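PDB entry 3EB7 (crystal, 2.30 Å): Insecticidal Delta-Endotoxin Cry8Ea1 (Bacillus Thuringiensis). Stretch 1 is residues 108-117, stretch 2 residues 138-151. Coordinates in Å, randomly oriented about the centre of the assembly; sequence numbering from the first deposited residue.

Stretch 1, residues 108-117: RFEILDSLFT
Stretch 2, residues 138-151: QAANLHLLLLKDAS

Two helices of the Cry8Ea1 insecticidal toxin pack against each other in a roughly antiparallel, knob-into-hole contact, apolar for most of its length and pinned by one buried histidine-aspartate hydrogen bond. Residues 108-117 and 138-151 are helical throughout, and both helices extend beyond these limits; phi/psi values stay near -65/-40. The axes approach to 10.3 Å, with N-to-C directions 144° apart (signed crossing angle -144°). Register is set by Phe116 and His143, whose CA atoms lie 6.4 Å apart; from there the chains run in roughly opposite directions, so that Phe109, seven residues before Phe116, meets Ala150, seven residues after His143. The two stretches bury 489 Å² between them, both sides summed.

Phe116 (chi1 -82°, m; chi2 117°) points toward the second helix and sits among Ala139, Leu142, His143 and Leu146. Its CZ lies 3.7 Å from Leu142 CB, and its CE2 lies 3.5 Å from Ala139 O. Leu146 (chi1 -177°, t; chi2 72°, p) is the reciprocal knob, seated among Phe109, Leu112, Asp113 and Phe116. Its CD2 reaches Leu112 CB at 3.5 Å, Asp113 N at 3.5 Å and Phe116 CD1 at 4.0 Å, while its CD1 meets Phe109 CD1 at 3.7 Å.

His143 (chi1 -168°, t; chi2 -158°) leaves its helix sideways and lays its ring beside Phe116. The two ring planes are 15° apart with centroids separated by 4.7 Å, but they are slid so far that they barely overlap. Each ring instead receives the other residue's CB over a face: Phe116 CB is 3.4 Å from the His143 ring centroid, and His143 CB is 3.9 Å from the Phe116 ring centroid. The imidazole thus offers an apolar face to the phenylalanine while its edge serves polar bonding. His143 NE2 donates to Asp113 OD2 at 3.0 Å, almost perfectly straight at 178°. Asp113 (chi1 175°, t; chi2 -124°) also starts sideways, but its carboxylate end comes nearer the partner helix. Both Asp113 oxygens and His143 ND1 have hydrogen bonds elsewhere in the structure, so these buried polar groups are satisfied. Thr117 (chi1 -55°, m) turns its hydroxyl back to its own helix, with OG1 donating to Asp113 O at 3.1 Å.

At the other end, buried Phe109 (chi1 159°, t; chi2 94°) brings its ring tip inward. Its CZ contacts Ala150 CB at 3.5 Å and Leu147 CD1 at 4.3 Å; CE1 presents the ring edge to Leu146 O at 3.3 Å. Glu110, Ile111 and Ser114 point away from this contact.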

ATOM      1  N   ARG A 108     -26.674 -19.043  -7.529  1.00 33.24           N
ATOM      2  CA  ARG A 108     -25.570 -19.126  -6.570  1.00 32.37           C
ATOM      3  C   ARG A 108     -25.081 -17.721  -6.183  1.00 31.21           C
ATOM      4  O   ARG A 108     -24.691 -17.488  -5.047  1.00 29.96           O
ATOM      5  CB  ARG A 108     -24.389 -19.942  -7.138  1.00 32.33           C
ATOM      6  CG  ARG A 108     -24.641 -21.418  -7.352  1.00 34.18           C
ATOM      7  CD  ARG A 108     -24.911 -22.125  -6.056  1.00 37.35           C
ATOM      8  NE  ARG A 108     -25.379 -23.495  -6.287  1.00 40.82           N
ATOM      9  CZ  ARG A 108     -26.111 -24.200  -5.413  1.00 41.90           C
ATOM     10  NH1 ARG A 108     -26.459 -23.674  -4.234  1.00 38.31           N
ATOM     11  NH2 ARG A 108     -26.490 -25.444  -5.719  1.00 42.09           N
ATOM     12  N   PHE A 109     -25.085 -16.827  -7.174  1.00 30.30           N
ATOM     13  CA  PHE A 109     -24.652 -15.458  -7.074  1.00 30.09           C
ATOM     14  C   PHE A 109     -25.599 -14.694  -6.157  1.00 29.56           C
ATOM     15  O   PHE A 109     -25.154 -13.904  -5.322  1.00 28.75           O
ATOM     16  CB  PHE A 109     -24.622 -14.813  -8.485  1.00 30.64           C
ATOM     17  CG  PHE A 109     -24.669 -13.307  -8.459  1.00 33.33           C
ATOM     18  CD1 PHE A 109     -23.487 -12.557  -8.482  1.00 35.22           C
ATOM     19  CD2 PHE A 109     -25.907 -12.628  -8.370  1.00 33.61           C
ATOM     20  CE1 PHE A 109     -23.537 -11.154  -8.403  1.00 34.88           C
ATOM     21  CE2 PHE A 109     -25.968 -11.255  -8.295  1.00 32.54           C
ATOM     22  CZ  PHE A 109     -24.776 -10.505  -8.302  1.00 33.87           C
ATOM     23  N   GLU A 110     -26.898 -14.939  -6.316  1.00 28.96           N
ATOM     24  CA  GLU A 110     -27.916 -14.264  -5.516  1.00 29.35           C
ATOM     25  C   GLU A 110     -27.875 -14.758  -4.096  1.00 27.96           C
ATOM     26  O   GLU A 110     -28.133 -14.010  -3.171  1.00 26.88           O
ATOM     27  CB  GLU A 110     -29.310 -14.498  -6.090  1.00 28.94           C
ATOM     28  CG  GLU A 110     -29.594 -13.817  -7.447  1.00 31.61           C
ATOM     29  CD  GLU A 110     -30.930 -14.291  -8.076  1.00 33.42           C
ATOM     30  OE1 GLU A 110     -31.758 -14.908  -7.364  1.00 36.91           O
ATOM     31  OE2 GLU A 110     -31.154 -14.052  -9.285  1.00 38.83           O
ATOM     32  N   ILE A 111     -27.542 -16.028  -3.919  1.00 28.23           N
ATOM     33  CA  ILE A 111     -27.348 -16.574  -2.566  1.00 28.80           C
ATOM     34  C   ILE A 111     -26.148 -15.913  -1.893  1.00 28.12           C
ATOM     35  O   ILE A 111     -26.209 -15.581  -0.715  1.00 28.40           O
ATOM     36  CB  ILE A 111     -27.217 -18.141  -2.558  1.00 29.42           C
ATOM     37  CG1 ILE A 111     -28.605 -18.801  -2.738  1.00 29.52           C
ATOM     38  CG2 ILE A 111     -26.461 -18.642  -1.301  1.00 29.31           C
ATOM     39  CD1 ILE A 111     -28.562 -20.197  -3.331  1.00 28.82           C
ATOM     40  N   LEU A 112     -25.059 -15.703  -2.628  1.00 27.54           N
ATOM     41  CA  LEU A 112     -23.894 -15.026  -2.036  1.00 26.79           C
ATOM     42  C   LEU A 112     -24.218 -13.601  -1.645  1.00 26.09           C
ATOM     43  O   LEU A 112     -23.976 -13.198  -0.513  1.00 25.75           O
ATOM     44  CB  LEU A 112     -22.656 -15.095  -2.929  1.00 26.68           C
ATOM     45  CG  LEU A 112     -21.990 -16.464  -2.848  1.00 27.58           C
ATOM     46  CD1 LEU A 112     -20.991 -16.582  -3.951  1.00 26.95           C
ATOM     47  CD2 LEU A 112     -21.351 -16.724  -1.444  1.00 26.76           C
ATOM     48  N   ASP A 113     -24.828 -12.865  -2.563  1.00 26.17           N
ATOM     49  CA  ASP A 113     -25.123 -11.450  -2.343  1.00 25.54           C
ATOM     50  C   ASP A 113     -26.017 -11.335  -1.104  1.00 24.92           C
ATOM     51  O   ASP A 113     -25.786 -10.542  -0.190  1.00 23.80           O
ATOM     52  CB  ASP A 113     -25.755 -10.845  -3.609  1.00 25.52           C
ATOM     53  CG  ASP A 113     -26.212  -9.410  -3.414  1.00 26.54           C
ATOM     54  OD1 ASP A 113     -27.390  -9.108  -3.654  1.00 28.46           O
ATOM     55  OD2 ASP A 113     -25.404  -8.572  -2.990  1.00 30.70           O
ATOM     56  N   SER A 114     -27.006 -12.191  -1.044  1.00 25.42           N
ATOM     57  CA  SER A 114     -27.923 -12.196   0.086  1.00 26.67           C
ATOM     58  C   SER A 114     -27.229 -12.464   1.425  1.00 26.17           C
ATOM     59  O   SER A 114     -27.553 -11.834   2.416  1.00 26.35           O
ATOM     60  CB  SER A 114     -29.057 -13.187  -0.163  1.00 26.59           C
ATOM     61  OG  SER A 114     -29.436 -13.796   1.050  1.00 29.67           O
ATOM     62  N   LEU A 115     -26.256 -13.373   1.428  1.00 26.66           N
ATOM     63  CA  LEU A 115     -25.469 -13.720   2.622  1.00 26.58           C
ATOM     64  C   LEU A 115     -24.543 -12.560   3.043  1.00 26.77           C
ATOM     65  O   LEU A 115     -24.422 -12.208   4.235  1.00 26.98           O
ATOM     66  CB  LEU A 115     -24.645 -14.981   2.304  1.00 27.13           C
ATOM     67  CG  LEU A 115     -24.995 -16.440   2.683  1.00 26.88           C
ATOM     68  CD1 LEU A 115     -26.343 -16.667   3.294  1.00 25.66           C
ATOM     69  CD2 LEU A 115     -24.739 -17.391   1.535  1.00 25.86           C
ATOM     70  N   PHE A 116     -23.908 -11.936   2.058  1.00 26.26           N
ATOM     71  CA  PHE A 116     -23.101 -10.761   2.314  1.00 26.08           C
ATOM     72  C   PHE A 116     -23.913  -9.688   2.985  1.00 26.85           C
ATOM     73  O   PHE A 116     -23.512  -9.192   4.024  1.00 28.24           O
ATOM     74  CB  PHE A 116     -22.442 -10.253   1.039  1.00 24.76           C
ATOM     75  CG  PHE A 116     -21.201 -10.976   0.699  1.00 22.90           C
ATOM     76  CD1 PHE A 116     -21.110 -11.713  -0.472  1.00 22.34           C
ATOM     77  CD2 PHE A 116     -20.096 -10.934   1.568  1.00 21.48           C
ATOM     78  CE1 PHE A 116     -19.923 -12.395  -0.791  1.00 23.33           C
ATOM     79  CE2 PHE A 116     -18.914 -11.596   1.269  1.00 19.90           C
ATOM     80  CZ  PHE A 116     -18.818 -12.338   0.095  1.00 22.16           C
ATOM     81  N   THR A 117     -25.068  -9.350   2.421  1.00 27.54           N
ATOM     82  CA  THR A 117     -25.982  -8.391   3.048  1.00 27.58           C
ATOM     83  C   THR A 117     -26.334  -8.743   4.504  1.00 27.99           C
ATOM     84  O   THR A 117     -26.365  -7.863   5.355  1.00 28.09           O
ATOM     85  CB  THR A 117     -27.258  -8.226   2.207  1.00 27.29           C
ATOM     86  OG1 THR A 117     -26.882  -7.865   0.880  1.00 26.71           O
ATOM     87  CG2 THR A 117     -28.187  -7.146   2.770  1.00 26.50           C
ATOM     88  N   GLN A 138     -11.451  -7.893   4.167  1.00 17.64           N
ATOM     89  CA  GLN A 138     -11.406  -9.018   3.267  1.00 18.67           C
ATOM     90  C   GLN A 138     -12.799  -9.468   2.828  1.00 19.28           C
ATOM     91  O   GLN A 138     -12.994  -9.831   1.648  1.00 20.86           O
ATOM     92  CB  GLN A 138     -10.578 -10.168   3.879  1.00 19.49           C
ATOM     93  CG  GLN A 138      -9.099  -9.821   4.134  1.00 21.39           C
ATOM     94  CD  GLN A 138      -8.346  -9.366   2.862  1.00 26.15           C
ATOM     95  OE1 GLN A 138      -7.522  -8.437   2.902  1.00 29.45           O
ATOM     96  NE2 GLN A 138      -8.642  -9.999   1.744  1.00 24.09           N
ATOM     97  N   ALA A 139     -13.781  -9.427   3.732  1.00 18.72           N
ATOM     98  CA  ALA A 139     -15.165  -9.766   3.347  1.00 19.20           C
ATOM     99  C   ALA A 139     -15.804  -8.719   2.405  1.00 19.22           C
ATOM    100  O   ALA A 139     -16.479  -9.061   1.402  1.00 18.76           O
ATOM    101  CB  ALA A 139     -16.027  -9.963   4.606  1.00 19.18           C
ATOM    102  N   ALA A 140     -15.588  -7.446   2.745  1.00 19.38           N
ATOM    103  CA  ALA A 140     -16.035  -6.313   1.924  1.00 19.57           C
ATOM    104  C   ALA A 140     -15.486  -6.492   0.521  1.00 19.86           C
ATOM    105  O   ALA A 140     -16.244  -6.434  -0.459  1.00 19.76           O
ATOM    106  CB  ALA A 140     -15.548  -4.967   2.525  1.00 18.88           C
ATOM    107  N   ASN A 141     -14.168  -6.735   0.436  1.00 19.79           N
ATOM    108  CA  ASN A 141     -13.489  -6.964  -0.848  1.00 20.26           C
ATOM    109  C   ASN A 141     -14.227  -8.015  -1.694  1.00 20.52           C
ATOM    110  O   ASN A 141     -14.580  -7.775  -2.849  1.00 21.70           O
ATOM    111  CB  ASN A 141     -12.017  -7.343  -0.611  1.00 19.46           C
ATOM    112  CG  ASN A 141     -11.264  -7.666  -1.904  1.00 21.39           C
ATOM    113  OD1 ASN A 141     -10.737  -8.776  -2.080  1.00 25.84           O
ATOM    114  ND2 ASN A 141     -11.180  -6.704  -2.792  1.00 18.51           N
ATOM    115  N   LEU A 142     -14.455  -9.188  -1.108  1.00 20.86           N
ATOM    116  CA  LEU A 142     -15.171 -10.257  -1.782  1.00 20.60           C
ATOM    117  C   LEU A 142     -16.543  -9.832  -2.307  1.00 20.88           C
ATOM    118  O   LEU A 142     -16.905 -10.163  -3.459  1.00 20.04           O
ATOM    119  CB  LEU A 142     -15.301 -11.473  -0.866  1.00 20.06           C
ATOM    120  CG  LEU A 142     -14.029 -12.289  -0.651  1.00 20.90           C
ATOM    121  CD1 LEU A 142     -14.302 -13.416   0.374  1.00 20.78           C
ATOM    122  CD2 LEU A 142     -13.432 -12.849  -1.978  1.00 15.68           C
ATOM    123  N   HIS A 143     -17.283  -9.096  -1.462  1.00 20.58           N
ATOM    124  CA  HIS A 143     -18.635  -8.641  -1.791  1.00 20.40           C
ATOM    125  C   HIS A 143     -18.660  -7.703  -2.990  1.00 21.31           C
ATOM    126  O   HIS A 143     -19.494  -7.868  -3.873  1.00 23.41           O
ATOM    127  CB  HIS A 143     -19.333  -7.999  -0.575  1.00 19.91           C
ATOM    128  CG  HIS A 143     -20.803  -7.791  -0.780  1.00 19.71           C
ATOM    129  ND1 HIS A 143     -21.540  -6.871  -0.069  1.00 16.08           N
ATOM    130  CD2 HIS A 143     -21.666  -8.370  -1.659  1.00 19.87           C
ATOM    131  CE1 HIS A 143     -22.794  -6.914  -0.476  1.00 19.40           C
ATOM    132  NE2 HIS A 143     -22.896  -7.814  -1.444  1.00 19.33           N
ATOM    133  N   LEU A 144     -17.731  -6.753  -3.057  1.00 21.02           N
ATOM    134  CA  LEU A 144     -17.610  -5.863  -4.205  1.00 20.47           C
ATOM    135  C   LEU A 144     -17.129  -6.541  -5.493  1.00 21.76           C
ATOM    136  O   LEU A 144     -17.475  -6.093  -6.615  1.00 21.69           O
ATOM    137  CB  LEU A 144     -16.649  -4.714  -3.868  1.00 20.77           C
ATOM    138  CG  LEU A 144     -16.990  -3.827  -2.665  1.00 18.97           C
ATOM    139  CD1 LEU A 144     -15.889  -2.794  -2.411  1.00 16.18           C
ATOM    140  CD2 LEU A 144     -18.363  -3.150  -2.871  1.00 16.08           C
ATOM    141  N   LEU A 145     -16.309  -7.590  -5.379  1.00 21.58           N
ATOM    142  CA  LEU A 145     -15.928  -8.336  -6.570  1.00 21.99           C
ATOM    143  C   LEU A 145     -17.111  -9.134  -7.131  1.00 23.17           C
ATOM    144  O   LEU A 145     -17.192  -9.376  -8.359  1.00 23.58           O
ATOM    145  CB  LEU A 145     -14.822  -9.305  -6.236  1.00 22.43           C
ATOM    146  CG  LEU A 145     -13.404  -8.788  -6.057  1.00 23.24           C
ATOM    147  CD1 LEU A 145     -12.639  -9.824  -5.239  1.00 21.97           C
ATOM    148  CD2 LEU A 145     -12.766  -8.568  -7.464  1.00 20.87           C
ATOM    149  N   LEU A 146     -18.011  -9.545  -6.235  1.00 23.29           N
ATOM    150  CA  LEU A 146     -19.178 -10.329  -6.587  1.00 24.40           C
ATOM    151  C   LEU A 146     -20.126  -9.444  -7.383  1.00 25.62           C
ATOM    152  O   LEU A 146     -20.561  -9.795  -8.493  1.00 26.47           O
ATOM    153  CB  LEU A 146     -19.885 -10.844  -5.319  1.00 24.10           C
ATOM    154  CG  LEU A 146     -21.088 -11.745  -5.606  1.00 25.43           C
ATOM    155  CD1 LEU A 146     -20.645 -13.075  -6.130  1.00 23.88           C
ATOM    156  CD2 LEU A 146     -21.949 -11.944  -4.384  1.00 27.65           C
ATOM    157  N   LEU A 147     -20.422  -8.275  -6.826  1.00 26.58           N
ATOM    158  CA  LEU A 147     -21.235  -7.270  -7.501  1.00 27.36           C
ATOM    159  C   LEU A 147     -20.685  -6.875  -8.867  1.00 28.12           C
ATOM    160  O   LEU A 147     -21.446  -6.530  -9.764  1.00 29.19           O
ATOM    161  CB  LEU A 147     -21.447  -6.059  -6.591  1.00 26.95           C
ATOM    162  CG  LEU A 147     -22.719  -6.018  -5.698  1.00 28.60           C
ATOM    163  CD1 LEU A 147     -23.587  -7.296  -5.617  1.00 26.24           C
ATOM    164  CD2 LEU A 147     -22.332  -5.582  -4.331  1.00 28.18           C
ATOM    165  N   LYS A 148     -19.380  -6.961  -9.059  1.00 29.00           N
ATOM    166  CA  LYS A 148     -18.801  -6.695 -10.382  1.00 30.50           C
ATOM    167  C   LYS A 148     -19.104  -7.793 -11.431  1.00 31.13           C
ATOM    168  O   LYS A 148     -19.212  -7.506 -12.623  1.00 31.95           O
ATOM    169  CB  LYS A 148     -17.328  -6.443 -10.231  1.00 30.02           C
ATOM    170  CG  LYS A 148     -16.483  -6.555 -11.446  1.00 34.05           C
ATOM    171  CD  LYS A 148     -15.038  -6.641 -10.937  1.00 39.39           C
ATOM    172  CE  LYS A 148     -14.146  -7.387 -11.896  1.00 44.36           C
ATOM    173  NZ  LYS A 148     -13.971  -6.578 -13.161  1.00 43.72           N
ATOM    174  N   ASP A 149     -19.251  -9.031 -10.994  1.00 31.26           N
ATOM    175  CA  ASP A 149     -19.698 -10.102 -11.887  1.00 32.64           C
ATOM    176  C   ASP A 149     -21.103  -9.853 -12.444  1.00 32.28           C
ATOM    177  O   ASP A 149     -21.364 -10.110 -13.643  1.00 31.94           O
ATOM    178  CB  ASP A 149     -19.673 -11.439 -11.147  1.00 33.24           C
ATOM    179  CG  ASP A 149     -18.329 -11.728 -10.543  1.00 34.92           C
ATOM    180  OD1 ASP A 149     -17.325 -11.129 -10.987  1.00 36.57           O
ATOM    181  OD2 ASP A 149     -18.281 -12.552  -9.612  1.00 40.22           O
ATOM    182  N   ALA A 150     -21.986  -9.350 -11.584  1.00 31.25           N
ATOM    183  CA  ALA A 150     -23.299  -8.850 -12.015  1.00 31.96           C
ATOM    184  C   ALA A 150     -23.176  -7.857 -13.157  1.00 32.44           C
ATOM    185  O   ALA A 150     -23.985  -7.891 -14.067  1.00 33.57           O
ATOM    186  CB  ALA A 150     -24.050  -8.215 -10.860  1.00 32.32           C
ATOM    187  N   SER A 151     -22.162  -6.992 -13.124  1.00 32.76           N
ATOM    188  CA  SER A 151     -21.908  -6.038 -14.208  1.00 33.63           C
ATOM    189  C   SER A 151     -21.394  -6.643 -15.502  1.00 33.66           C
ATOM    190  O   SER A 151     -21.707  -6.171 -16.583  1.00 34.11           O
ATOM    191  CB  SER A 151     -20.916  -4.971 -13.753  1.00 33.33           C
ATOM    192  OG  SER A 151     -21.620  -3.972 -13.080  1.00 35.20           O
TER